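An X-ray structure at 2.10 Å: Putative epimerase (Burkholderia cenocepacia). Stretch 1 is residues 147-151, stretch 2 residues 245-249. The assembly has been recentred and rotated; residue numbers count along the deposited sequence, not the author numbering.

Stretch 1 (147-151) VLDET
Stretch 2 (245-249) ETFNV

The two stretches belong to one chain, touching residues are at least 96 positions apart in sequence, and they meet through a small contact that buries 206 Å² summed over both sides. Glu150 (85 Å² covered) and Asn248 (70 Å²) account for most of it, and their CA atoms, 6.5 Å apart, set the register.

The two stretches run in opposite directions. Stretch 1 leaves a strand and turns. Val147 (phi/psi -109/117) and Leu148 (-97/128) are extended, Asp149 (-107/-177) is still open, and Glu150 (-73/-7) and Thr151 (-90/-4) fold into a compact loop. Stretch 2 stays extended from Glu245 (-111/143) through Thr246 (-109/138), Phe247 (-133/126), Asn248 (-59/139) and Val249 (-124/115). No backbone-to-backbone hydrogen bond joins them; a carboxylate does the work instead.

The CA-to-CB bond of Glu150 points toward stretch 2. With chi1 -69° (m), chi2 83° (p) and chi3 0°, the side chain brings OE2 to 2.6 Å from Asn248 N. The N-H...O angle of 161° identifies a short, nearly straight hydrogen bond, in which a carboxylate oxygen accepts the amide proton of a strand residue. Glu150 OE2 also lies 3.5 Å from Phe247 C and 3.3 Å from Asn248 CB, while Glu150 CG packs 3.5 Å from Thr246 O, so the side chain follows the strand backbone. A water reinforces the link, donating to Glu150 OE2 at 2.7 Å and to Asn248 O at 2.9 Å; OE2 thus engages Asn248 both directly through N and through the water to O.

Asn248 answers with its own CA-to-CB bond pointing toward stretch 1, chi1 -71° (m) and chi2 -18°. Asn248 ND2 comes within 3.0 Å of Leu148 O, but the angle is too poor for a hydrogen bond, and ND2 and OD1 find hydrogen-bonding partners elsewhere in the structure. Asn248 ND2 also lies 3.5 Å from Asp149 CA, so the amide packs against the backbone where the strand gives way to the loop.

Asp149 directs its CA-to-CB bond away from stretch 2 and serves its own loop. At chi1 65° (p) and chi2 33°, Asp149 OD1 accepts from Thr151 N (2.9 Å, 152°) and from Thr151 OG1 (2.7 Å), the latter with Thr151 at chi1 75° (p). These bonds tie the two residues flanking Glu150 to each other. Across the contact, the CA-to-CB bond of Phe247 (chi1 -62°, m; chi2 88°) also points away, and those of Leu148 (chi1 -45°, m; chi2 -171°, t) and Thr246 (chi1 -64°, m) point sideways.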

# COMPACT_ATOMS: atom_id res chain seq x y z
N VAL A 147 16.32 13.58 11.62
CA VAL A 147 16.10 12.48 12.56
C VAL A 147 14.64 12.08 12.52
O VAL A 147 13.77 12.87 12.86
CB VAL A 147 16.47 12.87 14.01
CG1 VAL A 147 16.17 11.71 14.97
CG2 VAL A 147 17.93 13.30 14.11
N LEU A 148 14.35 10.85 12.10
CA LEU A 148 12.97 10.42 11.90
C LEU A 148 12.39 9.63 13.09
O LEU A 148 12.99 8.65 13.54
CB LEU A 148 12.87 9.56 10.64
CG LEU A 148 13.61 10.08 9.41
CD1 LEU A 148 13.25 9.26 8.17
CD2 LEU A 148 13.34 11.54 9.18
N ASP A 149 11.22 10.05 13.58
CA ASP A 149 10.48 9.23 14.53
C ASP A 149 9.27 8.64 13.80
O ASP A 149 9.11 8.86 12.60
CB ASP A 149 10.08 10.02 15.79
CG ASP A 149 9.11 11.16 15.53
OD1 ASP A 149 8.26 11.07 14.61
OD2 ASP A 149 9.20 12.16 16.27
N GLU A 150 8.42 7.90 14.51
CA GLU A 150 7.34 7.14 13.87
C GLU A 150 6.18 8.00 13.35
O GLU A 150 5.30 7.49 12.65
CB GLU A 150 6.80 6.08 14.83
CG GLU A 150 7.76 4.94 15.11
CD GLU A 150 8.78 5.26 16.19
OE1 GLU A 150 8.74 6.38 16.74
OE2 GLU A 150 9.63 4.39 16.48
N THR A 151 6.19 9.30 13.64
CA THR A 151 5.13 10.18 13.18
C THR A 151 5.44 10.80 11.82
O THR A 151 4.62 11.54 11.27
CB THR A 151 4.85 11.33 14.18
OG1 THR A 151 5.89 12.31 14.10
CG2 THR A 151 4.71 10.80 15.61
N GLU A 245 1.18 -1.25 17.79
CA GLU A 245 2.21 -0.20 17.80
C GLU A 245 3.33 -0.46 16.80
O GLU A 245 3.74 -1.61 16.59
CB GLU A 245 2.79 -0.07 19.22
CG GLU A 245 1.76 0.40 20.24
CD GLU A 245 1.22 1.78 19.89
OE1 GLU A 245 2.05 2.64 19.54
OE2 GLU A 245 -0.01 2.00 19.94
N THR A 246 3.83 0.62 16.19
CA THR A 246 4.92 0.57 15.21
C THR A 246 6.19 1.18 15.82
O THR A 246 6.12 2.20 16.49
CB THR A 246 4.55 1.33 13.92
OG1 THR A 246 3.45 0.67 13.28
CG2 THR A 246 5.72 1.41 12.95
N PHE A 247 7.34 0.56 15.59
CA PHE A 247 8.59 1.02 16.21
C PHE A 247 9.76 1.10 15.23
O PHE A 247 10.07 0.12 14.55
CB PHE A 247 9.01 0.09 17.36
CG PHE A 247 8.03 0.02 18.50
CD1 PHE A 247 7.00 -0.89 18.49
CD2 PHE A 247 8.17 0.85 19.59
CE1 PHE A 247 6.10 -0.96 19.54
CE2 PHE A 247 7.27 0.80 20.65
CZ PHE A 247 6.24 -0.10 20.63
N ASN A 248 10.40 2.26 15.16
CA ASN A 248 11.73 2.34 14.56
C ASN A 248 12.69 1.43 15.32
O ASN A 248 12.64 1.36 16.56
CB ASN A 248 12.27 3.78 14.60
CG ASN A 248 11.55 4.71 13.65
OD1 ASN A 248 10.88 4.27 12.71
ND2 ASN A 248 11.70 6.01 13.88
N VAL A 249 13.55 0.73 14.60
CA VAL A 249 14.68 0.02 15.22
C VAL A 249 15.93 0.54 14.53
O VAL A 249 16.10 0.36 13.32
CB VAL A 249 14.54 -1.52 15.12
CG1 VAL A 249 15.75 -2.22 15.74
CG2 VAL A 249 13.26 -1.98 15.83
O HOH W 1 11.50 3.49 18.18